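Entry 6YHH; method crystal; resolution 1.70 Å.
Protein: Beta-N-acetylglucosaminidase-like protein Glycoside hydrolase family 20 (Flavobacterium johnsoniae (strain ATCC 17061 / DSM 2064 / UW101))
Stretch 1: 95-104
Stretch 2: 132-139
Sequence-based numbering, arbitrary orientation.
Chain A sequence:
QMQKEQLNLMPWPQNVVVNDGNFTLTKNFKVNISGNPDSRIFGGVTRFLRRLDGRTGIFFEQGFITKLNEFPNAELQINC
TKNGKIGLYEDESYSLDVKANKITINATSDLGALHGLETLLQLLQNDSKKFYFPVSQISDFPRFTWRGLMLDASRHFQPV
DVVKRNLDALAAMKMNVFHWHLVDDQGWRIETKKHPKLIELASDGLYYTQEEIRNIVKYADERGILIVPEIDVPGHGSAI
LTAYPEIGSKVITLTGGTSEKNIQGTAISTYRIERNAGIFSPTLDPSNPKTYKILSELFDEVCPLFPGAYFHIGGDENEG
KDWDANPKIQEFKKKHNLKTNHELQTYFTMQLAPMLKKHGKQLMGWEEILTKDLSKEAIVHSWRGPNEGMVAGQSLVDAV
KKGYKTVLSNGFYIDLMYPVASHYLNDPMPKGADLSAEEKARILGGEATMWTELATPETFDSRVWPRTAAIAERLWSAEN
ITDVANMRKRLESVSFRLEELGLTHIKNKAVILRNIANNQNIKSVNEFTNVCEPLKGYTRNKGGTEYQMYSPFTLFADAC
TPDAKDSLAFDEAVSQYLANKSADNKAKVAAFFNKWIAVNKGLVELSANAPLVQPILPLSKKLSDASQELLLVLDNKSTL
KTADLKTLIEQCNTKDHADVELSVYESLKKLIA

Stretch 1 (95-104) SLDVKANKIT
Stretch 2 (132-139) YFPVSQIS

Two antiparallel strands, one through Ser95, Leu96, Asp97 and Val98, the other through Gln137, Ile138 and Ser139, lie side by side with their axes 4.7 Å apart at closest approach and their directions 177° apart. The register pairs Ser95 with Ser139, Leu96 with Ile138, Asp97 with Gln137 and Val98 with Ser136. Phi and psi are extended, near -130/118 at Leu96 and -130/136 at Ile138, and Ser136 is flatter still at -172/166.

Two hydrogen-bonded pairs form the ladder. Leu96 N donates to Ile138 O at 2.9 Å and Ile138 N returns a bond to Leu96 O at 2.9 Å; two residues on, past the non-hydrogen-bonded pair Asp97 and Gln137, Val98 N reaches Ser136 O at 3.0 Å and Ser136 N reaches Val98 O at 3.1 Å. The non-hydrogen-bonded pairs bring alpha carbons closer, 4.3 Å between Ser95 CA and Ser139 CA, and here CA-H groups approach carbonyls, as in Ser95 CA to Ile138 O at 3.2 Å.

Alternation sorts the side chains. Leu96, Val98, Ser136 and Ile138 share the buried face. Leu96 (t, p) and Ile138 (m, t) meet at their bases, CB to CB 4.3 Å, and as aliphatic residues they can be buried there without needing hydrogen-bond partners for their side chains. The other face, partly exposed, carries Ser95, Asp97, Gln137 and Ser139; there the t rotamer of Asp97 brings OD1 to 3.5 Å from Gln137 CG, a packing contact that leaves polar groups near solvent.

Val98, the residue most covered by the other stretch, packs at the corner where the second stretch turns at Val135. Val98, chi1 t, is the bump: its CB lies 3.3 Å from Pro134 O, its CG1 is 4.0 Å from Phe133 CB, and its CG2 is 3.8 Å from Ser136 OG. A compact, beta-branched residue suits this hollow. Ser136 is small enough to sit beside it, and its p rotamer turns OG back to donate to Pro134 O at 2.8 Å, bracing the corner. A water bridges the buried polar atoms, donating to Ser136 OG at 2.8 Å and Leu96 O at 3.1 Å.

Val135 points sideways but covers the turn after Val98: its CA is 3.2 Å from Val98 O, and its CG2 rests 3.7 Å from Ala100 N, beside a residue whose methyl adds little bulk. Beyond the turn the first stretch folds back, with Asp97 N to Thr104 O at 2.9 Å and Thr104 N to Asp97 O at 2.8 Å. This places Ile103 (m, t) so that its CD1 extends to Phe133 CD2 at 3.6 Å, meeting the ring obliquely. Together the stretches bury 501 Å².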

# COMPACT_ATOMS: atom_id res chain seq x y z
N SER A 95 28.43 -4.61 17.92
CA SER A 95 28.73 -6.04 17.93
C SER A 95 27.47 -6.80 18.31
O SER A 95 26.59 -6.28 19.01
CB SER A 95 29.86 -6.43 18.90
OG SER A 95 29.44 -6.10 20.17
N LEU A 96 27.35 -7.95 17.72
CA LEU A 96 26.25 -8.86 17.91
C LEU A 96 26.82 -10.22 18.22
O LEU A 96 27.55 -10.80 17.45
CB LEU A 96 25.38 -8.92 16.59
CG LEU A 96 24.34 -10.05 16.51
CD1 LEU A 96 23.36 -9.86 17.67
CD2 LEU A 96 23.59 -10.01 15.17
N ASP A 97 26.48 -10.70 19.42
CA ASP A 97 26.96 -11.97 19.90
C ASP A 97 25.77 -12.87 20.23
O ASP A 97 24.96 -12.49 21.10
CB ASP A 97 27.73 -11.70 21.18
CG ASP A 97 28.21 -12.99 21.81
OD1 ASP A 97 28.83 -13.77 21.11
OD2 ASP A 97 27.89 -13.25 22.98
N VAL A 98 25.69 -13.97 19.55
CA VAL A 98 24.69 -14.99 19.72
C VAL A 98 25.39 -16.18 20.42
O VAL A 98 26.32 -16.84 19.87
CB VAL A 98 24.07 -15.50 18.41
CG1 VAL A 98 23.02 -16.52 18.73
CG2 VAL A 98 23.46 -14.31 17.62
N LYS A 99 24.91 -16.44 21.64
CA LYS A 99 25.27 -17.66 22.34
C LYS A 99 24.06 -18.53 22.50
O LYS A 99 22.93 -18.08 22.22
CB LYS A 99 25.87 -17.36 23.73
CG LYS A 99 27.19 -16.56 23.64
CD LYS A 99 28.33 -17.15 24.46
N ALA A 100 24.25 -19.78 22.95
CA ALA A 100 23.12 -20.71 22.96
C ALA A 100 21.94 -20.23 23.78
O ALA A 100 20.82 -20.61 23.45
CB ALA A 100 23.50 -22.14 23.38
N ASN A 101 22.18 -19.43 24.83
CA ASN A 101 21.13 -19.06 25.73
C ASN A 101 20.94 -17.59 25.86
O ASN A 101 20.11 -17.16 26.64
CB ASN A 101 21.35 -19.73 27.13
CG ASN A 101 21.41 -21.28 27.06
OD1 ASN A 101 22.42 -21.90 27.43
ND2 ASN A 101 20.37 -21.89 26.54
N LYS A 102 21.68 -16.76 25.11
CA LYS A 102 21.64 -15.36 25.30
C LYS A 102 22.21 -14.66 24.10
O LYS A 102 23.22 -15.09 23.53
CB LYS A 102 22.51 -15.01 26.52
CG LYS A 102 22.71 -13.54 26.81
CD LYS A 102 21.50 -12.90 27.45
CE LYS A 102 21.60 -12.77 28.95
NZ LYS A 102 20.28 -12.96 29.59
N ILE A 103 21.61 -13.53 23.76
CA ILE A 103 22.07 -12.70 22.61
C ILE A 103 22.33 -11.29 23.12
O ILE A 103 21.54 -10.74 23.86
CB ILE A 103 21.01 -12.63 21.48
CG1 ILE A 103 20.58 -14.01 21.02
CG2 ILE A 103 21.49 -11.76 20.30
CD1 ILE A 103 19.41 -14.05 20.07
N THR A 104 23.49 -10.69 22.73
CA THR A 104 23.81 -9.37 23.16
C THR A 104 24.21 -8.48 21.98
O THR A 104 25.01 -8.88 21.14
CB THR A 104 25.02 -9.42 24.16
OG1 THR A 104 24.68 -10.32 25.21
CG2 THR A 104 25.19 -8.05 24.85
N TYR A 132 15.63 -20.38 14.81
CA TYR A 132 16.82 -20.26 15.61
C TYR A 132 17.80 -19.25 15.06
O TYR A 132 17.65 -18.86 13.92
CB TYR A 132 17.45 -21.61 15.76
CG TYR A 132 17.85 -22.31 14.58
CD1 TYR A 132 19.13 -22.15 14.06
CD2 TYR A 132 16.96 -23.21 13.92
CE1 TYR A 132 19.55 -22.83 12.92
CE2 TYR A 132 17.39 -23.86 12.74
CZ TYR A 132 18.69 -23.70 12.27
OH TYR A 132 19.16 -24.32 11.11
N PHE A 133 18.79 -18.86 15.86
CA PHE A 133 19.89 -18.02 15.41
C PHE A 133 21.18 -18.78 15.67
O PHE A 133 21.33 -19.41 16.70
CB PHE A 133 19.99 -16.73 16.17
CG PHE A 133 18.75 -15.86 16.14
CD1 PHE A 133 18.45 -15.11 15.04
CD2 PHE A 133 17.93 -15.73 17.26
CE1 PHE A 133 17.37 -14.29 15.05
CE2 PHE A 133 16.83 -14.87 17.26
CZ PHE A 133 16.57 -14.16 16.14
N PRO A 134 22.04 -18.85 14.67
CA PRO A 134 23.31 -19.57 14.86
C PRO A 134 24.22 -18.84 15.85
O PRO A 134 24.32 -17.62 15.88
CB PRO A 134 23.87 -19.65 13.46
CG PRO A 134 23.34 -18.43 12.81
CD PRO A 134 21.95 -18.30 13.31
N VAL A 135 24.85 -19.62 16.72
CA VAL A 135 25.87 -19.12 17.63
C VAL A 135 26.97 -18.53 16.73
O VAL A 135 27.44 -19.22 15.81
CB VAL A 135 26.40 -20.30 18.53
CG1 VAL A 135 27.69 -19.91 19.27
CG2 VAL A 135 25.36 -20.60 19.56
N SER A 136 27.32 -17.28 17.02
CA SER A 136 28.15 -16.49 16.10
C SER A 136 28.56 -15.18 16.76
O SER A 136 27.91 -14.71 17.73
CB SER A 136 27.33 -16.22 14.81
OG SER A 136 26.11 -15.58 15.15
N GLN A 137 29.56 -14.51 16.16
CA GLN A 137 30.00 -13.22 16.61
C GLN A 137 30.23 -12.35 15.41
O GLN A 137 30.91 -12.77 14.47
CB GLN A 137 31.33 -13.28 17.42
CG GLN A 137 31.25 -14.20 18.62
CD GLN A 137 31.67 -15.62 18.22
OE1 GLN A 137 32.68 -15.78 17.54
NE2 GLN A 137 30.87 -16.65 18.57
N ILE A 138 29.64 -11.15 15.48
CA ILE A 138 29.71 -10.20 14.40
C ILE A 138 30.14 -8.91 14.96
O ILE A 138 29.59 -8.48 16.00
CB ILE A 138 28.31 -10.09 13.69
CG1 ILE A 138 28.02 -11.31 12.87
CG2 ILE A 138 28.20 -8.81 12.85
CD1 ILE A 138 26.59 -11.42 12.33
N SER A 139 31.06 -8.20 14.31
CA SER A 139 31.37 -6.86 14.66
C SER A 139 31.43 -6.08 13.37
O SER A 139 31.97 -6.56 12.35
CB SER A 139 32.66 -6.68 15.55
OG SER A 139 33.74 -7.03 14.84
O HOH W 1 26.26 -12.82 15.55